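Long-range contacts in glutathione s-transferase (PDB 1OYJ), which probably conjugates reduced glutathione to many hydrophobic electrophiles, and is a tau-family glutathione transferase of rice linked to herbicide detoxification: residues A[6-11]-A[31-36]; A[12-17]-A[215-220]; A[23-28]-A[74-79]; A[120-125]-A[177-182]. One frame throughout, in Å; residues are numbered along the deposited sequence.

Overall arrangement
The first three contacts belong wholly or partly to the thioredoxin-like N-terminal domain, and contact 4 lies within the all-helical C-terminal domain. Contacts 1, 2 and 3 all draw on the unit of strand 7-11, helix 16-28 and strand 33-36: contact 1 pairs its strands, contact 3 packs its helix against helix 69-79, and contact 2 ties the turn before that helix to helix 214-229 of the other domain. Contacts 3 and 4 are buried; contacts 1 and 2 are partly so. Chemistry follows place: backbone ladder in contact 1, aromatic and cation-pi packing between domains in contact 2, a buried lysine in contact 3, apolar packing in contact 4.

Contact 1: residues A[6-11]-A[31-36]; sequences ELVLLD and EFEYRE
F32 lies against L7 and L9 where strand 33-36 pairs in parallel with strand 7-11 in the beta-alpha-beta unit that opens the thioredoxin-like domain. F32 CB rests 3.7 Å from L7 CB, and its CG sits between the backbone N and the carbonyl carbon (chi1 58°); CD1 then lies near L9 CB. M25 of helix 16-28 packs on the same ring. At E33 the ladder begins: its N donates to L7 O at 2.9 Å, and its O accepts from L9 N. The E33 side chain runs beside V8. Y34 lies on the other face with L9 and D11; its ring crosses the D11 side chain at about a right angle, CE1 3.6 Å from D11 CB, while R22 forms a salt bridge with D11 OD2. R35 continues the ladder, its N bonding to L9 O and its O to D11 N. Its guanidinium grips E33 side-on in a salt bridge, NE reaching OE2 nearly straight at 2.6 Å from above the carboxylate plane and NH1 on OE1. V8 CG1 sits over one face of the group, toward its rim. Y34 OH hydrogen-bonds to E36 OE1 (2.8 Å), which lies in the tyrosine plane, while E36 OE2 takes W13 N.

Contact 2: residues A[12-17]-A[215-220]; sequences FWVSPF and EKVYDF. With GSH (glutathione), chain N.
F220 reaches out from helix 214-229 into the turn F12 to S15, and its ring collects three residues of that turn. Its CG stands anti to the backbone N (chi1 -176°). From CB the side chain passes to CD1, which lies 3.9 Å from W13 CZ2, the indole edge directed at the F220 face in an offset edge-to-face pair with planes at 81°. On the other branch CD2 meets V14 CG2, and CE2 meets V14 CG1 at 3.7 Å. That methyl stands over one face of the ring, offset toward the rim, a CH-pi contact. At the tip, CZ meets F12 CE2 at 4.1 Å, the two phenylalanines approaching tip to tip.

One turn earlier in the helix, K216 crosses the indole of W13 obliquely. Its CE is 3.5 Å from W13 CH2, and NZ lies over the six-membered ring, 4.8 Å from its centroid, in a cation-pi interaction. No hydrogen bond joins the two segments.

At the end of the turn, S15 takes the N-cap position of helix 16-28, its OG accepting from G18 N and, weakly, from F17 N. The same OG lies 3.3 Å from SG2 of glutathione, consistent with its role as a glutathione-binding residue, while F17 lays one ring face under the glutathione CB1. The contact thus joins the start of helix 16-28, just after strand 7-11, to helix 214-229 across the domain interface, with strand 33-36 beside W13 and helix 176-183 beside V217.

Contact 3: residues A[23-28]-A[74-79]; sequences IAMAEK and QYLDDA
K28 NZ is held by several acceptors at once where helix 16-28 packs beside helix 69-79, two helices of the thioredoxin-like domain that run roughly parallel, the axes of the two short segments 28° apart. It forms a salt bridge with D77 OD1 at 2.8 Å, directed at the lone pair that faces away from the other carboxylate oxygen, and a second bond to L76 O at 3.1 Å. The latter comes from above the carbonyl plane. T83 OG1 and P84 O, just beyond helix 69-79, also bind NZ; four oxygens thus surround the buried nitrogen, which probably favours its charged form. D77 is held in turn: the backbone N of L86 binds OD1 and that of L87 binds OD2.

The K28 chain is extended as far as CE and bends only at the end (chi4 -82°), turning NZ to its acceptors while CD passes 3.9 Å from L76 CB. Both L76 and M25 also pack on L59 of the sheet, so the two side chains face it. The M25 side chain crosses that of L76 at about a right angle. L76 CD1 lies 3.7 Å from M25 CG and 3.8 Å from A24 CB.

Contact 4: residues A[120-125]-A[177-182]; sequences SRLWRL and YSYERC. With GSH (glutathione), chain O.
L122 and W123 of helix 97-124 meet Y179 and C182 of helix 176-183, and the contact between the segments is van der Waals, with no hydrogen bond crossing it. The axes of the two short helical segments approach to 9.3 Å and cross at 43°.

Aliphatic packing centres on L122. Its CG stands anti to the carbonyl carbon (chi1 -57°), and CD1 beyond it comes 3.7 Å from Y179 CA and 3.8 Å from Y179 CD1, the leucine crossing the tyrosine at about a right angle. Nearer the backbone, L122 CB meets C182 CB at 3.9 Å, and the cysteine CB also lies 3.5 Å from L122 O. This carbonyl accepts a bond from Q130 NE2 of the next helix.

Other contacts are made at the edge of the W123 ring. W123 CZ3 lies in the plane of the Y179 ring, at its edge, 3.9 Å from CE1, while C182 SG approaches W123 CE3 at 4.3 Å, near the plane of the indole. One indole face is covered from within its own helix by S120 CA; V221 and L224 of helix 214-229 also pack on W123.

Contact with a ligand is made by R121, whose guanidinium has SG2 of a second glutathione over one face, toward the rim, with NH1 3.4 Å from the sulphur; K114 hydrogen-bonds to the same molecule. The arrangement is part of the helix-on-helix packing of the all-alpha C-terminal domain of glutathione transferases, built here beside a second glutathione pocket that K114, C118, R121, E136 and I140 line.

Contact 1: residues A[6-11]-A[31-36]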
# COMPACT_ATOMS: atom_id res chain seq x y z
N GLU A 6 -18.70 -16.31 -7.59
CA GLU A 6 -19.79 -15.41 -7.97
C GLU A 6 -19.08 -14.09 -7.73
O GLU A 6 -18.95 -13.66 -6.57
CB GLU A 6 -20.95 -15.46 -7.02
CG GLU A 6 -22.26 -15.10 -7.68
CD GLU A 6 -22.64 -13.62 -7.65
OE1 GLU A 6 -22.43 -12.94 -6.60
OE2 GLU A 6 -23.24 -13.15 -8.66
N LEU A 7 -18.57 -13.52 -8.82
CA LEU A 7 -17.82 -12.29 -8.79
C LEU A 7 -18.59 -11.11 -9.30
O LEU A 7 -19.18 -11.14 -10.39
CB LEU A 7 -16.54 -12.45 -9.64
CG LEU A 7 -15.60 -13.48 -9.00
CD1 LEU A 7 -14.52 -13.99 -9.94
CD2 LEU A 7 -15.00 -12.99 -7.68
N VAL A 8 -18.56 -10.02 -8.55
CA VAL A 8 -19.18 -8.79 -8.97
C VAL A 8 -18.21 -7.66 -8.72
O VAL A 8 -17.59 -7.62 -7.64
CB VAL A 8 -20.43 -8.52 -8.14
CG1 VAL A 8 -21.04 -7.19 -8.55
CG2 VAL A 8 -21.45 -9.66 -8.28
N LEU A 9 -18.14 -6.72 -9.66
CA LEU A 9 -17.18 -5.66 -9.56
C LEU A 9 -17.90 -4.35 -9.65
O LEU A 9 -18.58 -4.08 -10.68
CB LEU A 9 -16.15 -5.81 -10.66
CG LEU A 9 -14.98 -4.80 -10.57
CD1 LEU A 9 -14.03 -5.12 -9.39
CD2 LEU A 9 -14.13 -4.88 -11.90
N LEU A 10 -17.87 -3.56 -8.57
CA LEU A 10 -18.44 -2.24 -8.57
C LEU A 10 -17.32 -1.36 -9.12
O LEU A 10 -16.21 -1.34 -8.57
CB LEU A 10 -18.86 -1.80 -7.19
CG LEU A 10 -19.68 -2.81 -6.39
CD1 LEU A 10 -20.23 -2.18 -5.06
CD2 LEU A 10 -20.88 -3.24 -7.24
N ASP A 11 -17.59 -0.61 -10.18
CA ASP A 11 -16.49 0.12 -10.82
C ASP A 11 -17.00 1.40 -11.52
O ASP A 11 -18.22 1.75 -11.45
CB ASP A 11 -15.87 -0.94 -11.72
CG ASP A 11 -14.41 -0.68 -12.10
OD1 ASP A 11 -13.86 0.43 -11.91
OD2 ASP A 11 -13.76 -1.63 -12.62
N GLU A 31 -14.87 -14.87 -14.89
CA GLU A 31 -15.94 -14.03 -15.43
C GLU A 31 -16.50 -13.28 -14.29
O GLU A 31 -16.58 -13.83 -13.17
CB GLU A 31 -17.06 -14.86 -16.03
CG GLU A 31 -16.62 -15.71 -17.22
CD GLU A 31 -16.02 -14.92 -18.38
OE1 GLU A 31 -16.36 -13.73 -18.59
OE2 GLU A 31 -15.20 -15.53 -19.13
N PHE A 32 -16.94 -12.05 -14.52
CA PHE A 32 -17.55 -11.30 -13.41
C PHE A 32 -18.64 -10.40 -13.92
O PHE A 32 -18.64 -10.01 -15.05
CB PHE A 32 -16.45 -10.45 -12.73
CG PHE A 32 -15.76 -9.49 -13.69
CD1 PHE A 32 -16.19 -8.19 -13.79
CD2 PHE A 32 -14.77 -9.92 -14.53
CE1 PHE A 32 -15.63 -7.33 -14.63
CE2 PHE A 32 -14.12 -9.03 -15.38
CZ PHE A 32 -14.58 -7.73 -15.44
N GLU A 33 -19.55 -10.03 -13.05
CA GLU A 33 -20.55 -9.06 -13.38
C GLU A 33 -20.05 -7.66 -13.10
O GLU A 33 -19.77 -7.32 -11.95
CB GLU A 33 -21.80 -9.33 -12.54
CG GLU A 33 -22.89 -8.32 -12.79
CD GLU A 33 -24.09 -8.42 -11.87
OE1 GLU A 33 -24.27 -9.41 -11.14
OE2 GLU A 33 -24.83 -7.42 -11.86
N TYR A 34 -19.96 -6.83 -14.14
CA TYR A 34 -19.54 -5.46 -13.97
C TYR A 34 -20.73 -4.53 -13.67
O TYR A 34 -21.73 -4.50 -14.45
CB TYR A 34 -18.97 -5.03 -15.31
CG TYR A 34 -18.46 -3.64 -15.34
CD1 TYR A 34 -17.11 -3.38 -15.04
CD2 TYR A 34 -19.27 -2.60 -15.64
CE1 TYR A 34 -16.61 -2.10 -15.10
CE2 TYR A 34 -18.80 -1.30 -15.68
CZ TYR A 34 -17.47 -1.04 -15.39
OH TYR A 34 -17.02 0.27 -15.39
N ARG A 35 -20.65 -3.74 -12.62
CA ARG A 35 -21.69 -2.77 -12.35
C ARG A 35 -21.12 -1.38 -12.35
O ARG A 35 -20.21 -1.10 -11.58
CB ARG A 35 -22.35 -3.04 -11.01
CG ARG A 35 -22.92 -4.44 -10.89
CD ARG A 35 -23.91 -4.59 -9.79
NE ARG A 35 -24.45 -5.94 -9.71
CZ ARG A 35 -24.91 -6.48 -8.59
NH1 ARG A 35 -25.36 -7.72 -8.58
NH2 ARG A 35 -24.88 -5.79 -7.47
N GLU A 36 -21.61 -0.51 -13.24
CA GLU A 36 -21.16 0.85 -13.36
C GLU A 36 -21.70 1.74 -12.22
O GLU A 36 -22.92 1.94 -12.10
CB GLU A 36 -21.61 1.44 -14.70
CG GLU A 36 -21.10 2.85 -14.95
CD GLU A 36 -19.61 2.89 -15.33
OE1 GLU A 36 -19.14 1.95 -15.92
OE2 GLU A 36 -18.94 3.87 -15.02

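Contact 2: residues A[12-17]-A[215-220]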
# COMPACT_ATOMS: atom_id res chain seq x y z
N PHE A 12 -16.10 2.12 -12.15
CA PHE A 12 -16.37 3.35 -12.85
C PHE A 12 -15.56 3.15 -14.14
O PHE A 12 -14.35 2.78 -14.07
CB PHE A 12 -15.93 4.56 -12.05
CG PHE A 12 -16.09 5.85 -12.79
CD1 PHE A 12 -17.30 6.16 -13.34
CD2 PHE A 12 -15.09 6.78 -12.84
CE1 PHE A 12 -17.52 7.37 -14.03
CE2 PHE A 12 -15.30 8.01 -13.51
CZ PHE A 12 -16.51 8.28 -14.14
N TRP A 13 -16.17 3.33 -15.31
CA TRP A 13 -15.51 2.91 -16.59
C TRP A 13 -14.05 3.33 -16.80
O TRP A 13 -13.22 2.53 -17.19
CB TRP A 13 -16.42 3.35 -17.80
CG TRP A 13 -16.45 4.80 -18.02
CD1 TRP A 13 -17.23 5.64 -17.45
CD2 TRP A 13 -15.61 5.53 -18.89
NE1 TRP A 13 -16.92 6.94 -17.80
CE2 TRP A 13 -15.95 6.88 -18.75
CE3 TRP A 13 -14.61 5.18 -19.78
CZ2 TRP A 13 -15.28 7.90 -19.41
CZ3 TRP A 13 -13.98 6.17 -20.47
CH2 TRP A 13 -14.32 7.49 -20.32
N VAL A 14 -13.75 4.60 -16.58
CA VAL A 14 -12.43 5.18 -16.85
C VAL A 14 -11.41 4.96 -15.71
O VAL A 14 -10.24 5.31 -15.84
CB VAL A 14 -12.59 6.70 -17.11
CG1 VAL A 14 -12.78 7.44 -15.75
CG2 VAL A 14 -11.39 7.28 -17.86
N SER A 15 -11.84 4.36 -14.58
CA SER A 15 -10.90 4.09 -13.47
C SER A 15 -9.73 3.14 -13.77
O SER A 15 -9.94 1.98 -14.00
CB SER A 15 -11.60 3.51 -12.23
OG SER A 15 -10.68 3.30 -11.20
N PRO A 16 -8.53 3.65 -13.60
CA PRO A 16 -7.33 2.83 -13.78
C PRO A 16 -7.28 1.75 -12.73
O PRO A 16 -6.79 0.65 -12.99
CB PRO A 16 -6.21 3.82 -13.67
CG PRO A 16 -6.78 5.02 -13.00
CD PRO A 16 -8.21 5.04 -13.35
N PHE A 17 -7.81 2.07 -11.51
CA PHE A 17 -7.76 1.16 -10.40
C PHE A 17 -8.71 -0.02 -10.59
O PHE A 17 -8.36 -1.18 -10.41
CB PHE A 17 -8.09 1.92 -9.11
CG PHE A 17 -7.18 3.06 -8.83
CD1 PHE A 17 -7.61 4.34 -8.95
CD2 PHE A 17 -5.91 2.83 -8.42
CE1 PHE A 17 -6.78 5.41 -8.64
CE2 PHE A 17 -5.07 3.88 -8.14
CZ PHE A 17 -5.53 5.16 -8.28
N GLU A 215 -7.48 8.58 -26.72
CA GLU A 215 -8.25 9.74 -27.11
C GLU A 215 -9.47 9.85 -26.21
O GLU A 215 -9.88 10.91 -25.79
CB GLU A 215 -8.70 9.57 -28.59
CG GLU A 215 -7.60 9.69 -29.63
CD GLU A 215 -6.83 8.38 -29.87
OE1 GLU A 215 -7.18 7.30 -29.31
OE2 GLU A 215 -5.79 8.47 -30.58
N LYS A 216 -10.08 8.73 -25.89
CA LYS A 216 -11.19 8.81 -24.97
C LYS A 216 -10.80 9.32 -23.58
O LYS A 216 -11.50 10.14 -22.98
CB LYS A 216 -11.81 7.43 -24.84
CG LYS A 216 -13.11 7.51 -24.08
CD LYS A 216 -14.16 6.67 -24.50
CE LYS A 216 -15.41 6.91 -23.63
NZ LYS A 216 -16.50 6.21 -24.17
N VAL A 217 -9.64 8.93 -23.12
CA VAL A 217 -9.13 9.42 -21.84
C VAL A 217 -8.79 10.87 -21.93
O VAL A 217 -9.14 11.61 -21.05
CB VAL A 217 -7.92 8.60 -21.32
CG1 VAL A 217 -7.25 9.20 -20.07
CG2 VAL A 217 -8.31 7.18 -21.00
N TYR A 218 -8.26 11.31 -23.05
CA TYR A 218 -7.91 12.74 -23.17
C TYR A 218 -9.15 13.60 -23.11
O TYR A 218 -9.10 14.71 -22.61
CB TYR A 218 -7.20 13.05 -24.44
CG TYR A 218 -6.65 14.49 -24.56
CD1 TYR A 218 -5.88 15.04 -23.57
CD2 TYR A 218 -6.91 15.26 -25.67
CE1 TYR A 218 -5.35 16.30 -23.68
CE2 TYR A 218 -6.39 16.55 -25.78
CZ TYR A 218 -5.62 17.04 -24.78
OH TYR A 218 -5.10 18.29 -24.81
N ASP A 219 -10.24 13.08 -23.68
CA ASP A 219 -11.53 13.76 -23.65
C ASP A 219 -12.08 13.81 -22.24
O ASP A 219 -12.57 14.86 -21.74
CB ASP A 219 -12.44 13.01 -24.59
CG ASP A 219 -12.28 13.48 -26.02
OD1 ASP A 219 -11.67 14.58 -26.27
OD2 ASP A 219 -12.70 12.78 -26.93
N PHE A 220 -11.91 12.74 -21.50
CA PHE A 220 -12.32 12.77 -20.08
C PHE A 220 -11.44 13.81 -19.29
O PHE A 220 -11.97 14.56 -18.47
CB PHE A 220 -12.21 11.40 -19.49
CG PHE A 220 -12.68 11.31 -18.12
CD1 PHE A 220 -14.02 11.29 -17.85
CD2 PHE A 220 -11.79 11.20 -17.08
CE1 PHE A 220 -14.48 11.26 -16.54
CE2 PHE A 220 -12.24 11.11 -15.80
CZ PHE A 220 -13.61 11.12 -15.53
N1 GSH N . -6.61 3.28 -3.36
CA1 GSH N . -7.58 3.08 -4.38
C1 GSH N . -7.61 1.78 -5.10
O11 GSH N . -8.56 1.12 -5.48
O12 GSH N . -6.50 1.38 -5.35
CB1 GSH N . -8.28 4.26 -5.02
CG1 GSH N . -9.49 3.94 -5.92
CD1 GSH N . -10.12 5.26 -6.37
OE1 GSH N . -9.43 6.26 -6.34
N2 GSH N . -11.37 5.27 -6.83
CA2 GSH N . -12.01 6.49 -7.26
C2 GSH N . -13.22 6.66 -6.33
O2 GSH N . -13.97 5.71 -6.25
CB2 GSH N . -12.43 6.30 -8.72
SG2 GSH N . -10.97 6.30 -9.83
N3 GSH N . -13.35 7.68 -5.48
CA3 GSH N . -14.75 8.16 -5.46
C3 GSH N . -15.13 9.64 -5.46
O31 GSH N . -16.05 10.09 -4.70
O32 GSH N . -14.58 10.40 -6.24

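Contact 3: residues A[23-28]-A[74-79]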
# COMPACT_ATOMS: atom_id res chain seq x y z
N ILE A 23 -8.54 -6.49 -15.79
CA ILE A 23 -7.46 -7.18 -16.54
C ILE A 23 -7.04 -8.44 -15.82
O ILE A 23 -6.82 -9.45 -16.44
CB ILE A 23 -6.31 -6.20 -16.73
CG1 ILE A 23 -6.76 -5.12 -17.74
CG2 ILE A 23 -5.01 -6.84 -17.18
CD1 ILE A 23 -5.81 -3.88 -17.66
N ALA A 24 -6.91 -8.37 -14.48
CA ALA A 24 -6.47 -9.52 -13.71
C ALA A 24 -7.45 -10.69 -13.76
O ALA A 24 -7.05 -11.86 -13.96
CB ALA A 24 -6.14 -9.12 -12.33
N MET A 25 -8.74 -10.40 -13.65
CA MET A 25 -9.75 -11.41 -13.86
C MET A 25 -9.74 -11.96 -15.28
O MET A 25 -9.75 -13.17 -15.49
CB MET A 25 -11.14 -10.86 -13.44
CG MET A 25 -11.24 -10.82 -11.92
SD MET A 25 -12.83 -10.34 -11.24
CE MET A 25 -12.98 -8.58 -11.63
N ALA A 26 -9.68 -11.08 -16.28
CA ALA A 26 -9.55 -11.55 -17.64
C ALA A 26 -8.35 -12.46 -17.80
O ALA A 26 -8.45 -13.54 -18.44
CB ALA A 26 -9.46 -10.40 -18.60
N GLU A 27 -7.23 -12.06 -17.28
CA GLU A 27 -5.98 -12.87 -17.38
C GLU A 27 -6.17 -14.23 -16.79
O GLU A 27 -5.55 -15.20 -17.24
CB GLU A 27 -4.77 -12.23 -16.70
CG GLU A 27 -4.10 -11.12 -17.49
CD GLU A 27 -3.48 -11.64 -18.75
OE1 GLU A 27 -2.51 -12.41 -18.68
OE2 GLU A 27 -3.98 -11.28 -19.79
N LYS A 28 -7.00 -14.28 -15.74
CA LYS A 28 -7.23 -15.47 -15.00
C LYS A 28 -8.39 -16.36 -15.49
O LYS A 28 -8.63 -17.39 -14.93
CB LYS A 28 -7.41 -15.10 -13.51
CG LYS A 28 -6.10 -14.66 -12.82
CD LYS A 28 -6.31 -14.10 -11.41
CE LYS A 28 -4.94 -14.03 -10.67
NZ LYS A 28 -4.50 -15.33 -10.07
N GLN A 74 -4.00 -9.14 -5.14
CA GLN A 74 -3.40 -10.21 -4.37
C GLN A 74 -4.41 -11.26 -3.96
O GLN A 74 -4.13 -12.50 -3.97
CB GLN A 74 -2.70 -9.61 -3.18
CG GLN A 74 -1.43 -8.91 -3.62
CD GLN A 74 -0.68 -8.36 -2.44
OE1 GLN A 74 0.18 -9.01 -1.92
NE2 GLN A 74 -1.03 -7.16 -2.03
N TYR A 75 -5.62 -10.77 -3.76
CA TYR A 75 -6.72 -11.66 -3.43
C TYR A 75 -7.02 -12.63 -4.58
O TYR A 75 -7.26 -13.84 -4.37
CB TYR A 75 -7.96 -10.89 -2.94
CG TYR A 75 -9.18 -11.75 -2.59
CD1 TYR A 75 -9.22 -12.49 -1.42
CD2 TYR A 75 -10.24 -11.89 -3.49
CE1 TYR A 75 -10.33 -13.31 -1.12
CE2 TYR A 75 -11.33 -12.70 -3.21
CZ TYR A 75 -11.37 -13.40 -2.03
OH TYR A 75 -12.47 -14.18 -1.77
N LEU A 76 -7.02 -12.12 -5.80
CA LEU A 76 -7.29 -12.93 -6.97
C LEU A 76 -6.23 -14.05 -7.11
O LEU A 76 -6.55 -15.10 -7.69
CB LEU A 76 -7.40 -12.10 -8.21
CG LEU A 76 -8.59 -11.15 -8.22
CD1 LEU A 76 -8.50 -10.21 -9.50
CD2 LEU A 76 -9.84 -11.95 -8.23
N ASP A 77 -4.99 -13.84 -6.65
CA ASP A 77 -4.05 -14.96 -6.59
C ASP A 77 -4.45 -15.88 -5.41
O ASP A 77 -4.58 -17.12 -5.57
CB ASP A 77 -2.64 -14.54 -6.27
CG ASP A 77 -1.81 -14.17 -7.49
OD1 ASP A 77 -2.31 -14.27 -8.66
OD2 ASP A 77 -0.63 -13.79 -7.33
N ASP A 78 -4.66 -15.29 -4.23
CA ASP A 78 -4.83 -16.12 -3.03
C ASP A 78 -6.06 -16.95 -3.12
O ASP A 78 -6.07 -18.11 -2.72
CB ASP A 78 -4.89 -15.30 -1.72
CG ASP A 78 -3.57 -14.68 -1.33
OD1 ASP A 78 -3.63 -13.72 -0.51
OD2 ASP A 78 -2.45 -15.07 -1.77
N ALA A 79 -7.13 -16.36 -3.61
CA ALA A 79 -8.41 -17.06 -3.64
C ALA A 79 -8.57 -17.99 -4.82
O ALA A 79 -9.42 -18.84 -4.77
CB ALA A 79 -9.50 -16.07 -3.61

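Contact 4: residues A[120-125]-A[177-182]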
# COMPACT_ATOMS: atom_id res chain seq x y z
N SER A 120 -2.60 13.76 -11.97
CA SER A 120 -3.69 14.68 -11.85
C SER A 120 -3.20 16.15 -11.84
O SER A 120 -3.90 17.06 -12.35
CB SER A 120 -4.46 14.44 -10.55
OG SER A 120 -5.09 13.17 -10.60
N ARG A 121 -2.04 16.39 -11.27
CA ARG A 121 -1.48 17.73 -11.28
C ARG A 121 -1.34 18.27 -12.68
O ARG A 121 -1.40 19.49 -12.86
CB ARG A 121 -0.09 17.75 -10.66
CG ARG A 121 -0.15 17.27 -9.18
CD ARG A 121 1.21 17.21 -8.52
NE ARG A 121 1.11 16.97 -7.08
CZ ARG A 121 2.15 17.05 -6.25
NH1 ARG A 121 3.37 17.35 -6.73
NH2 ARG A 121 1.97 16.87 -4.95
N LEU A 122 -1.14 17.38 -13.67
CA LEU A 122 -0.90 17.87 -15.02
C LEU A 122 -2.15 18.54 -15.59
O LEU A 122 -2.07 19.45 -16.44
CB LEU A 122 -0.46 16.76 -15.94
CG LEU A 122 0.77 15.99 -15.52
CD1 LEU A 122 1.13 14.96 -16.54
CD2 LEU A 122 1.97 16.89 -15.33
N TRP A 123 -3.32 18.16 -15.11
CA TRP A 123 -4.47 18.86 -15.66
C TRP A 123 -5.13 19.78 -14.69
O TRP A 123 -6.11 20.49 -15.08
CB TRP A 123 -5.52 17.94 -16.31
CG TRP A 123 -5.81 16.79 -15.58
CD1 TRP A 123 -6.69 16.66 -14.61
CD2 TRP A 123 -5.20 15.53 -15.75
NE1 TRP A 123 -6.70 15.37 -14.14
CE2 TRP A 123 -5.75 14.67 -14.80
CE3 TRP A 123 -4.21 15.04 -16.60
CZ2 TRP A 123 -5.37 13.37 -14.66
CZ3 TRP A 123 -3.84 13.73 -16.47
CH2 TRP A 123 -4.43 12.91 -15.52
N ARG A 124 -4.65 19.76 -13.45
CA ARG A 124 -5.12 20.68 -12.43
C ARG A 124 -4.32 21.98 -12.45
O ARG A 124 -4.83 23.03 -12.09
CB ARG A 124 -4.96 20.10 -11.06
CG ARG A 124 -6.07 19.21 -10.60
CD ARG A 124 -5.73 18.36 -9.31
NE ARG A 124 -6.80 17.39 -9.04
CZ ARG A 124 -7.16 16.90 -7.83
NH1 ARG A 124 -8.18 16.04 -7.75
NH2 ARG A 124 -6.51 17.26 -6.72
N LEU A 125 -3.10 21.92 -12.91
CA LEU A 125 -2.26 23.10 -12.92
C LEU A 125 -2.18 23.68 -14.32
O LEU A 125 -2.68 23.07 -15.25
CB LEU A 125 -0.88 22.71 -12.44
CG LEU A 125 -0.84 22.07 -11.06
CD1 LEU A 125 0.57 21.57 -10.87
CD2 LEU A 125 -1.24 23.06 -9.95
N TYR A 177 -0.89 9.66 -23.19
CA TYR A 177 -1.14 10.68 -24.21
C TYR A 177 -1.52 11.95 -23.54
O TYR A 177 -0.97 12.98 -23.89
CB TYR A 177 -2.18 10.20 -25.25
CG TYR A 177 -2.59 11.31 -26.24
CD1 TYR A 177 -1.71 11.78 -27.22
CD2 TYR A 177 -3.83 11.91 -26.16
CE1 TYR A 177 -2.08 12.84 -28.15
CE2 TYR A 177 -4.22 12.92 -27.07
CZ TYR A 177 -3.33 13.39 -28.06
OH TYR A 177 -3.70 14.41 -28.95
N SER A 178 -2.43 11.88 -22.57
CA SER A 178 -2.85 13.02 -21.80
C SER A 178 -1.69 13.64 -20.99
O SER A 178 -1.62 14.86 -20.88
CB SER A 178 -4.02 12.63 -20.88
OG SER A 178 -5.16 12.21 -21.61
N TYR A 179 -0.81 12.80 -20.47
CA TYR A 179 0.35 13.31 -19.75
C TYR A 179 1.22 14.08 -20.71
O TYR A 179 1.76 15.12 -20.33
CB TYR A 179 1.22 12.21 -19.16
CG TYR A 179 0.56 11.32 -18.12
CD1 TYR A 179 -0.56 11.70 -17.47
CD2 TYR A 179 1.11 10.15 -17.80
CE1 TYR A 179 -1.15 10.84 -16.55
CE2 TYR A 179 0.55 9.34 -16.88
CZ TYR A 179 -0.57 9.68 -16.28
OH TYR A 179 -1.10 8.79 -15.34
N GLU A 180 1.36 13.54 -21.93
CA GLU A 180 2.13 14.18 -23.00
C GLU A 180 1.66 15.54 -23.39
O GLU A 180 2.48 16.51 -23.44
CB GLU A 180 2.28 13.32 -24.27
CG GLU A 180 3.19 12.13 -24.06
CD GLU A 180 3.22 11.14 -25.20
OE1 GLU A 180 2.26 11.08 -25.98
OE2 GLU A 180 4.23 10.45 -25.33
N ARG A 181 0.37 15.65 -23.60
CA ARG A 181 -0.15 16.91 -24.05
C ARG A 181 -0.15 17.92 -22.91
O ARG A 181 0.16 19.07 -23.11
CB ARG A 181 -1.58 16.71 -24.61
CG ARG A 181 -1.57 15.86 -25.89
CD ARG A 181 -2.42 16.32 -26.97
NE ARG A 181 -2.09 17.64 -27.50
CZ ARG A 181 -3.01 18.57 -27.75
NH1 ARG A 181 -2.68 19.74 -28.29
NH2 ARG A 181 -4.28 18.34 -27.44
N CYS A 182 -0.45 17.48 -21.70
CA CYS A 182 -0.52 18.43 -20.60
C CYS A 182 0.85 18.75 -20.02
O CYS A 182 1.10 19.89 -19.64
CB CYS A 182 -1.43 17.95 -19.50
SG CYS A 182 -3.10 17.57 -19.95
N1 GSH O . 5.19 13.30 0.39
CA1 GSH O . 4.70 13.87 -0.86
C1 GSH O . 4.96 15.36 -0.80
O11 GSH O . 4.06 16.17 -0.96
O12 GSH O . 6.08 15.79 -0.57
CB1 GSH O . 5.42 13.15 -2.06
CG1 GSH O . 4.92 13.64 -3.43
CD1 GSH O . 5.39 12.94 -4.72
OE1 GSH O . 5.21 11.75 -4.88
N2 GSH O . 5.93 13.73 -5.65
CA2 GSH O . 6.13 13.35 -7.05
C2 GSH O . 7.58 13.32 -7.41
O2 GSH O . 7.94 13.30 -8.61
CB2 GSH O . 5.35 14.27 -7.97
SG2 GSH O . 3.60 14.10 -7.62
N3 GSH O . 8.39 13.28 -6.31
CA3 GSH O . 9.82 13.07 -6.44
C3 GSH O . 10.25 11.69 -6.96
O31 GSH O . 9.40 10.74 -6.95
O32 GSH O . 11.45 11.57 -7.38